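Local atomic coordinates of beta-1,4-mannanase (Cryptopygus antarcticus, PDB entry 4OOU), a protein that hydrolyses internal beta-1,4-mannosidic linkages in mannans, galactomannans and glucomannans, releasing mostly short manno-oligosaccharides. Residues His97-Ser102 / Asp148-Asn153; Asn180-Thr185 / Val238-Trp243; Leu246-Ser251 / Asn275-His280. One frame throughout, in Å; residues are numbered along the deposited sequence.

In the fold
The three contacts lie at different depths of a TIM barrel. Contact 1 is a surface contact on the first turn of helix 149-167, its nearest atoms about 13 Å from contact 2 and about 17 Å from contact 3. Contacts 2 and 3 are buried, touch each other and serve the same sheet, joining the barrel strands 238-241 and 277-281 to the loops around the catalytic centre; between them Val238 O and Asn275 N are 2.7 Å apart, a probable hydrogen bond. Chemistry follows place: contact 1 relies on lysine methylenes against a ring and carbonyls, whereas in contacts 2 and 3 buried glutamate and glutamine side chains receive backbone N-H groups.

Contact 1: residues His97-Ser102 / Asp148-Asn153; sequences HGFVTS and DESKLN
Lys151 and Phe99 meet where the loop 97-99 lies against the first turn of helix 149-167, a turn whose residues Asp148 to Lys151 belong to the substrate-binding site. The Lys151 side chain crosses the Phe99 ring at about a right angle, and its CG stands over the centre of one face, 3.7 Å from the ring centroid and 11° off the normal, a CH-pi contact. The first torsion sets this CG beside the backbone N (chi1 -70°); the extended chain then runs past two loop carbonyls, with Lys151 CD 3.3 Å from Gly98 O and Lys151 CE 3.4 Å from His97 O. Ser150 OG approaches the same ring obliquely, 3.6 Å from Phe99 CE2. Gly98 has backbone angles that would jam a CB against His97 O. Asp148 N-caps the helix: its OD1 accepts from Ser150 OG at 2.6 Å on the syn side and from Lys151 N at 3.2 Å from above the carboxylate plane. Asp148 OD2 and Lys151 NZ form a long salt bridge of 4.0 Å. Farther along, Val100 packs on Tyr155 and Ala159 and is bonded through its backbone to Ser154 and Asn158, all of helix 149-167. Strand 100-102 pairs antiparallel with strand 93-94, while Leu152, directed away from the loop, packs on Trp224 and Ile225 of helix 215-232.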
loop_
_atom_site.group_PDB
_atom_site.type_symbol
_atom_site.label_atom_id
_atom_site.label_comp_id
_atom_site.label_asym_id
_atom_site.label_seq_id
_atom_site.Cartn_x
_atom_site.Cartn_y
_atom_site.Cartn_z
ATOM N N HIS A 97 -12.310 9.199 -25.378
ATOM C CA HIS A 97 -12.598 10.454 -24.647
ATOM C C HIS A 97 -11.978 10.484 -23.227
ATOM O O HIS A 97 -12.112 11.483 -22.514
ATOM C CB HIS A 97 -14.103 10.723 -24.512
ATOM C CG HIS A 97 -14.909 10.414 -25.739
ATOM N ND1 HIS A 97 -14.702 11.040 -26.951
ATOM C CD2 HIS A 97 -15.948 9.561 -25.927
ATOM C CE1 HIS A 97 -15.565 10.572 -27.837
ATOM N NE2 HIS A 97 -16.326 9.667 -27.244
ATOM N N GLY A 98 -11.331 9.395 -22.810
ATOM C CA GLY A 98 -10.714 9.320 -21.486
ATOM C C GLY A 98 -11.658 8.938 -20.351
ATOM O O GLY A 98 -11.496 9.395 -19.223
ATOM N N PHE A 99 -12.634 8.089 -20.660
ATOM C CA PHE A 99 -13.578 7.575 -19.691
ATOM C C PHE A 99 -13.298 6.092 -19.588
ATOM O O PHE A 99 -12.933 5.454 -20.578
ATOM C CB PHE A 99 -15.029 7.823 -20.139
ATOM C CG PHE A 99 -15.501 9.241 -19.936
ATOM C CD1 PHE A 99 -15.080 10.258 -20.786
ATOM C CD2 PHE A 99 -16.341 9.567 -18.880
ATOM C CE1 PHE A 99 -15.486 11.573 -20.580
ATOM C CE2 PHE A 99 -16.757 10.879 -18.667
ATOM C CZ PHE A 99 -16.338 11.882 -19.523
ATOM N N VAL A 100 -13.442 5.540 -18.387
ATOM C CA VAL A 100 -13.151 4.113 -18.182
ATOM C C VAL A 100 -14.323 3.299 -18.692
ATOM O O VAL A 100 -15.460 3.539 -18.298
ATOM C CB VAL A 100 -12.821 3.782 -16.696
ATOM C CG1 VAL A 100 -13.026 2.307 -16.380
ATOM C CG2 VAL A 100 -11.377 4.167 -16.388
ATOM N N THR A 101 -14.043 2.363 -19.587
ATOM C CA THR A 101 -15.087 1.444 -20.098
ATOM C C THR A 101 -15.167 0.213 -19.247
ATOM O O THR A 101 -16.236 -0.368 -19.091
ATOM C CB THR A 101 -14.830 0.960 -21.550
ATOM O OG1 THR A 101 -13.629 0.167 -21.625
ATOM C CG2 THR A 101 -14.706 2.120 -22.488
ATOM N N SER A 102 -14.017 -0.208 -18.734
ATOM C CA SER A 102 -13.927 -1.459 -18.008
ATOM C C SER A 102 -12.571 -1.700 -17.338
ATOM O O SER A 102 -11.663 -0.847 -17.251
ATOM C CB SER A 102 -14.271 -2.619 -18.948
ATOM O OG SER A 102 -13.672 -2.428 -20.203
ATOM N N ASP A 148 -11.095 15.409 -13.245
ATOM C CA ASP A 148 -12.442 15.294 -13.839
ATOM C C ASP A 148 -13.395 14.403 -13.035
ATOM O O ASP A 148 -13.344 13.174 -13.125
ATOM C CB ASP A 148 -12.306 14.752 -15.265
ATOM C CG ASP A 148 -13.550 14.941 -16.110
ATOM O OD1 ASP A 148 -14.688 14.647 -15.674
ATOM O OD2 ASP A 148 -13.367 15.353 -17.261
ATOM N N GLU A 149 -14.304 15.033 -12.296
ATOM C CA GLU A 149 -15.247 14.308 -11.461
ATOM C C GLU A 149 -16.017 13.226 -12.216
ATOM O O GLU A 149 -16.299 12.182 -11.643
ATOM C CB GLU A 149 -16.242 15.264 -10.796
ATOM C CG GLU A 149 -15.612 16.341 -9.921
ATOM C CD GLU A 149 -16.584 16.985 -8.943
ATOM O OE1 GLU A 149 -17.813 16.681 -8.969
ATOM O OE2 GLU A 149 -16.096 17.808 -8.128
ATOM N N SER A 150 -16.371 13.453 -13.482
ATOM C CA SER A 150 -17.160 12.441 -14.250
ATOM C C SER A 150 -16.303 11.253 -14.670
ATOM O O SER A 150 -16.765 10.100 -14.652
ATOM C CB SER A 150 -17.868 13.049 -15.482
ATOM O OG SER A 150 -16.949 13.635 -16.397
ATOM N N LYS A 151 -15.056 11.543 -15.040
ATOM C CA LYS A 151 -14.144 10.515 -15.501
ATOM C C LYS A 151 -13.724 9.620 -14.347
ATOM O O LYS A 151 -13.492 8.424 -14.531
ATOM C CB LYS A 151 -12.922 11.150 -16.182
ATOM C CG LYS A 151 -13.192 11.826 -17.537
ATOM C CD LYS A 151 -11.942 12.500 -18.112
ATOM C CE LYS A 151 -12.191 13.124 -19.493
ATOM N NZ LYS A 151 -11.013 13.835 -20.072
ATOM N N LEU A 152 -13.635 10.187 -13.147
ATOM C CA LEU A 152 -13.321 9.395 -11.939
ATOM C C LEU A 152 -14.421 8.425 -11.605
ATOM O O LEU A 152 -14.153 7.247 -11.282
ATOM C CB LEU A 152 -13.085 10.299 -10.726
ATOM C CG LEU A 152 -12.574 9.659 -9.416
ATOM C CD1 LEU A 152 -11.534 8.569 -9.617
ATOM C CD2 LEU A 152 -11.984 10.742 -8.538
ATOM N N ASN A 153 -15.657 8.920 -11.686
ATOM C CA ASN A 153 -16.801 8.061 -11.503
ATOM C C ASN A 153 -16.872 6.949 -12.553
ATOM O O ASN A 153 -17.426 5.881 -12.274
ATOM C CB ASN A 153 -18.120 8.848 -11.481
ATOM C CG ASN A 153 -18.335 9.596 -10.170
ATOM O OD1 ASN A 153 -18.361 9.001 -9.082
ATOM N ND2 ASN A 153 -18.502 10.914 -10.272
#

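Contact 2: residues Asn180-Thr185 / Val238-Trp243; sequences NEPEGT and VTVGSW
Glu181 and Glu183 meet the end of strand 238-241 in the catalytic centre of the barrel. The tight part is mostly buried and joins polar bonds to close packing. Glu181 N donates to Gly241 O at 2.7 Å, nearly along the C=O axis, just past the parallel bridge of Asn180 with Gly241. Trp243 N donates almost straight (171°) to Glu183 OE1, 2.8 Å away and reached from above the carboxylate plane; Glu183 CG, beside its backbone N (chi1 -58°), lies 3.4 Å from Trp243 CE3, and the bend at chi2 (80°) turns CD toward Trp243 N. Pro182 CG packs on Val240 CG1 at 3.7 Å. An alanine in place of Glu183 would probably leave Trp243 N and the outside partner Tyr258 OH without their acceptor and let the indole shift. The looser side faces the substrate cleft, where Trp243 is partly exposed and meets Trp208 ring to ring. There a water bridges Glu181 OE2, 2.7 Å from it, and Trp243 O, and the same OE2 is bonded to His280 ND1 and to a bound Tris molecule. Glu183 thus probably serves as a second-shell support, fixing the backbone of the substrate-binding Trp243 beside Glu181, the probable proton donor/acceptor.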
loop_
_atom_site.group_PDB
_atom_site.type_symbol
_atom_site.label_atom_id
_atom_site.label_comp_id
_atom_site.label_asym_id
_atom_site.label_seq_id
_atom_site.Cartn_x
_atom_site.Cartn_y
_atom_site.Cartn_z
ATOM N N ASN A 180 0.279 5.013 -4.539
ATOM C CA ASN A 180 1.600 4.783 -3.958
ATOM C C ASN A 180 2.432 6.064 -4.127
ATOM O O ASN A 180 2.480 6.633 -5.235
ATOM C CB ASN A 180 2.297 3.622 -4.673
ATOM C CG ASN A 180 3.808 3.553 -4.365
ATOM O OD1 ASN A 180 4.208 3.021 -3.324
ATOM N ND2 ASN A 180 4.640 4.104 -5.254
ATOM N N GLU A 181 3.084 6.503 -3.058
ATOM C CA GLU A 181 3.924 7.712 -3.096
ATOM C C GLU A 181 3.271 8.890 -3.864
ATOM O O GLU A 181 3.754 9.349 -4.903
ATOM C CB GLU A 181 5.351 7.373 -3.600
ATOM C CG GLU A 181 5.979 6.235 -2.784
ATOM C CD GLU A 181 7.503 6.121 -2.880
ATOM O OE1 GLU A 181 8.146 6.717 -3.802
ATOM O OE2 GLU A 181 8.062 5.403 -1.999
ATOM N N PRO A 182 2.140 9.365 -3.349
ATOM C CA PRO A 182 1.448 10.480 -3.982
ATOM C C PRO A 182 2.338 11.704 -4.117
ATOM O O PRO A 182 2.050 12.565 -4.928
ATOM C CB PRO A 182 0.319 10.794 -2.994
ATOM C CG PRO A 182 0.102 9.528 -2.231
ATOM C CD PRO A 182 1.443 8.870 -2.148
ATOM N N GLU A 183 3.391 11.770 -3.311
ATOM C CA GLU A 183 4.308 12.929 -3.257
ATOM C C GLU A 183 5.195 13.026 -4.481
ATOM O O GLU A 183 5.826 14.077 -4.721
ATOM C CB GLU A 183 5.213 12.876 -2.012
ATOM C CG GLU A 183 4.445 12.841 -0.697
ATOM C CD GLU A 183 3.911 11.454 -0.347
ATOM O OE1 GLU A 183 4.616 10.452 -0.674
ATOM O OE2 GLU A 183 2.799 11.388 0.254
ATOM N N GLY A 184 5.246 11.936 -5.241
ATOM C CA GLY A 184 6.010 11.881 -6.473
ATOM C C GLY A 184 5.512 12.837 -7.540
ATOM O O GLY A 184 6.297 13.481 -8.207
ATOM N N THR A 185 4.188 12.919 -7.677
ATOM C CA THR A 185 3.561 13.700 -8.726
ATOM C C THR A 185 2.803 14.855 -8.091
ATOM O O THR A 185 1.949 15.486 -8.707
ATOM C CB THR A 185 2.664 12.800 -9.610
ATOM O OG1 THR A 185 1.874 11.919 -8.790
ATOM C CG2 THR A 185 3.541 11.990 -10.519
ATOM N N VAL A 238 -8.242 0.281 3.795
ATOM C CA VAL A 238 -7.650 1.113 2.771
ATOM C C VAL A 238 -6.461 1.812 3.344
ATOM O O VAL A 238 -6.487 2.187 4.534
ATOM C CB VAL A 238 -8.626 2.114 2.211
ATOM C CG1 VAL A 238 -7.971 2.868 1.069
ATOM C CG2 VAL A 238 -9.870 1.385 1.693
ATOM N N THR A 239 -5.421 1.962 2.504
ATOM C CA THR A 239 -4.233 2.703 2.863
ATOM C C THR A 239 -3.752 3.544 1.691
ATOM O O THR A 239 -4.310 3.540 0.596
ATOM C CB THR A 239 -3.100 1.744 3.322
ATOM O OG1 THR A 239 -2.042 2.448 3.996
ATOM C CG2 THR A 239 -2.505 1.027 2.161
ATOM N N VAL A 240 -2.713 4.297 1.998
ATOM C CA VAL A 240 -1.963 5.081 1.086
ATOM C C VAL A 240 -0.520 4.989 1.633
ATOM O O VAL A 240 -0.314 5.091 2.849
ATOM C CB VAL A 240 -2.443 6.536 1.110
ATOM C CG1 VAL A 240 -1.485 7.447 0.353
ATOM C CG2 VAL A 240 -3.841 6.629 0.528
ATOM N N GLY A 241 0.451 4.766 0.753
ATOM C CA GLY A 241 1.844 4.571 1.169
ATOM C C GLY A 241 2.684 5.787 0.800
ATOM O O GLY A 241 3.061 5.961 -0.363
ATOM N N SER A 242 2.938 6.650 1.772
ATOM C CA SER A 242 3.762 7.820 1.499
ATOM C C SER A 242 5.215 7.474 1.302
ATOM O O SER A 242 5.713 6.459 1.822
ATOM C CB SER A 242 3.636 8.865 2.591
ATOM O OG SER A 242 2.419 9.572 2.396
ATOM N N TRP A 243 5.897 8.337 0.560
ATOM C CA TRP A 243 7.314 8.110 0.257
ATOM C C TRP A 243 8.223 8.221 1.464
ATOM O O TRP A 243 9.296 7.670 1.439
ATOM C CB TRP A 243 7.773 9.004 -0.899
ATOM C CG TRP A 243 8.797 10.039 -0.689
ATOM C CD1 TRP A 243 10.108 10.005 -1.134
ATOM C CD2 TRP A 243 8.595 11.347 -0.150
ATOM N NE1 TRP A 243 10.731 11.211 -0.860
ATOM C CE2 TRP A 243 9.828 12.049 -0.266
ATOM C CE3 TRP A 243 7.502 11.996 0.423
ATOM C CZ2 TRP A 243 9.990 13.348 0.185
ATOM C CZ3 TRP A 243 7.671 13.298 0.885
ATOM C CH2 TRP A 243 8.917 13.957 0.763
HETATM O O HOH W 1 10.181 6.322 -0.509
#

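Contact 3: residues Leu246-Ser251 / Asn275-His280; sequences LTQTDS and NFYQMH
Gln248, in the loop that follows strand 238-241 of the TIM barrel, reaches to Tyr277, Gln278 and Met279 on strand 277-281, next to the catalytic centre. Its side chain, extended beyond CG, works as a backbone mimic: Gln248 OE1 accepts from Gln278 N at 2.7 Å, in the carbonyl plane on a lone pair, with a nearly straight N-H angle of 170°. The same OE1 sits 3.1 Å from Tyr277 CB and near the plane of the tyrosine ring, at its edge, with the amide and ring planes 51° apart. At the other corner of the amide, Gln248 NE2 is hydrogen-bonded to Val240 O of the preceding strand and to Ser242 OG, so one buried amide ties two strands together and its two polar atoms are both engaged, which probably fixes its rotation. Met279 packs against the loop backbone: its CG lies beside its own backbone N (chi1 -60°), and the extended chain brings the CE methyl 3.3 Å from Gln248 O and 3.8 Å from Gln248 CB. The loop carries on with Thr249, whose OG1 accepts from Ser251 N at 3.1 Å in an ST turn and also bonds to Tyr301 O. Tyr277 OH is hydrogen-bonded to Asp305 OD2, while Gln278, directed away from the loop, reaches Glu177 with its NE2 and packs on Arg81. Its other amide atom, Gln278 OE1, accepts from His280 NE2 at 2.8 Å, lying almost in the plane of the imidazole ring.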
loop_
_atom_site.group_PDB
_atom_site.type_symbol
_atom_site.label_atom_id
_atom_site.label_comp_id
_atom_site.label_asym_id
_atom_site.label_seq_id
_atom_site.Cartn_x
_atom_site.Cartn_y
_atom_site.Cartn_z
ATOM N N LEU A 246 7.566 12.182 6.489
ATOM C CA LEU A 246 7.271 13.642 6.422
ATOM C C LEU A 246 5.827 14.086 6.250
ATOM O O LEU A 246 5.469 15.266 6.491
ATOM C CB LEU A 246 8.038 14.264 5.250
ATOM C CG LEU A 246 9.491 14.755 5.391
ATOM C CD1 LEU A 246 10.190 14.426 6.698
ATOM C CD2 LEU A 246 10.325 14.234 4.232
ATOM N N THR A 247 5.002 13.147 5.824
ATOM C CA THR A 247 3.692 13.478 5.359
ATOM C C THR A 247 2.630 12.621 6.037
ATOM O O THR A 247 1.446 12.695 5.699
ATOM C CB THR A 247 3.718 13.375 3.834
ATOM O OG1 THR A 247 2.633 14.097 3.287
ATOM C CG2 THR A 247 3.639 11.994 3.391
ATOM N N GLN A 248 3.027 11.830 7.030
ATOM C CA GLN A 248 2.049 11.011 7.753
ATOM C C GLN A 248 2.229 11.053 9.274
ATOM O O GLN A 248 1.786 10.157 10.008
ATOM C CB GLN A 248 1.992 9.571 7.194
ATOM C CG GLN A 248 1.049 9.441 5.992
ATOM C CD GLN A 248 0.810 8.011 5.564
ATOM O OE1 GLN A 248 0.741 7.108 6.393
ATOM N NE2 GLN A 248 0.673 7.794 4.260
ATOM N N THR A 249 2.824 12.142 9.746
ATOM C CA THR A 249 2.830 12.439 11.171
ATOM C C THR A 249 2.635 13.935 11.397
ATOM O O THR A 249 3.142 14.766 10.621
ATOM C CB THR A 249 4.153 11.995 11.791
ATOM O OG1 THR A 249 4.076 12.092 13.227
ATOM C CG2 THR A 249 5.313 12.834 11.214
ATOM N N ASP A 250 1.919 14.295 12.457
ATOM C CA ASP A 250 1.908 15.709 12.871
ATOM C C ASP A 250 3.077 16.041 13.796
ATOM O O ASP A 250 3.347 17.217 14.088
ATOM C CB ASP A 250 0.562 16.086 13.473
ATOM C CG ASP A 250 -0.482 16.187 12.426
ATOM O OD1 ASP A 250 -0.252 16.933 11.460
ATOM O OD2 ASP A 250 -1.502 15.487 12.520
ATOM N N SER A 251 3.810 15.017 14.205
ATOM C CA SER A 251 5.000 15.226 15.033
ATOM C C SER A 251 6.111 16.030 14.302
ATOM O O SER A 251 5.998 16.348 13.108
ATOM C CB SER A 251 5.510 13.876 15.538
ATOM O OG SER A 251 4.538 13.282 16.384
ATOM N N ASN A 275 -7.611 3.324 6.678
ATOM C CA ASN A 275 -7.771 2.581 7.908
ATOM C C ASN A 275 -6.461 2.344 8.622
ATOM O O ASN A 275 -6.481 2.043 9.820
ATOM C CB ASN A 275 -8.455 1.281 7.576
ATOM C CG ASN A 275 -9.771 1.529 6.909
ATOM O OD1 ASN A 275 -9.973 1.244 5.720
ATOM N ND2 ASN A 275 -10.671 2.153 7.660
ATOM N N PHE A 276 -5.351 2.480 7.884
ATOM C CA PHE A 276 -4.001 2.373 8.398
ATOM C C PHE A 276 -3.023 3.252 7.612
ATOM O O PHE A 276 -3.100 3.368 6.389
ATOM C CB PHE A 276 -3.529 0.905 8.513
ATOM C CG PHE A 276 -3.215 0.185 7.207
ATOM C CD1 PHE A 276 -1.994 0.343 6.567
ATOM C CD2 PHE A 276 -4.092 -0.748 6.687
ATOM C CE1 PHE A 276 -1.694 -0.349 5.396
ATOM C CE2 PHE A 276 -3.796 -1.446 5.524
ATOM C CZ PHE A 276 -2.590 -1.242 4.880
ATOM N N TYR A 277 -2.129 3.913 8.343
ATOM C CA TYR A 277 -1.082 4.724 7.757
ATOM C C TYR A 277 0.047 3.828 7.262
ATOM O O TYR A 277 0.119 2.623 7.565
ATOM C CB TYR A 277 -0.546 5.673 8.806
ATOM C CG TYR A 277 -1.581 6.635 9.376
ATOM C CD1 TYR A 277 -2.050 7.726 8.645
ATOM C CD2 TYR A 277 -2.036 6.495 10.676
ATOM C CE1 TYR A 277 -2.979 8.608 9.185
ATOM C CE2 TYR A 277 -2.947 7.385 11.223
ATOM C CZ TYR A 277 -3.425 8.426 10.475
ATOM O OH TYR A 277 -4.335 9.279 11.066
ATOM N N GLN A 278 0.940 4.423 6.495
ATOM C CA GLN A 278 1.996 3.671 5.856
ATOM C C GLN A 278 3.075 4.615 5.414
ATOM O O GLN A 278 2.850 5.489 4.568
ATOM C CB GLN A 278 1.459 2.927 4.646
ATOM C CG GLN A 278 2.359 1.821 4.080
ATOM C CD GLN A 278 2.020 1.446 2.646
ATOM O OE1 GLN A 278 2.930 1.299 1.804
ATOM N NE2 GLN A 278 0.719 1.312 2.346
ATOM N N MET A 279 4.253 4.451 5.997
ATOM C CA MET A 279 5.411 5.193 5.540
ATOM C C MET A 279 6.361 4.249 4.820
ATOM O O MET A 279 6.364 3.043 5.063
ATOM C CB MET A 279 6.085 5.854 6.726
ATOM C CG MET A 279 5.201 6.836 7.484
ATOM S SD MET A 279 5.787 7.164 9.159
ATOM C CE MET A 279 4.547 8.335 9.706
ATOM N N HIS A 280 7.102 4.790 3.874
ATOM C CA HIS A 280 8.201 4.068 3.233
ATOM C C HIS A 280 9.485 4.697 3.690
ATOM O O HIS A 280 9.469 5.848 3.966
ATOM C CB HIS A 280 8.145 4.240 1.727
ATOM C CG HIS A 280 6.903 3.711 1.107
ATOM N ND1 HIS A 280 6.541 4.010 -0.184
ATOM C CD2 HIS A 280 5.935 2.914 1.599
ATOM C CE1 HIS A 280 5.413 3.393 -0.472
ATOM N NE2 HIS A 280 5.020 2.728 0.598
#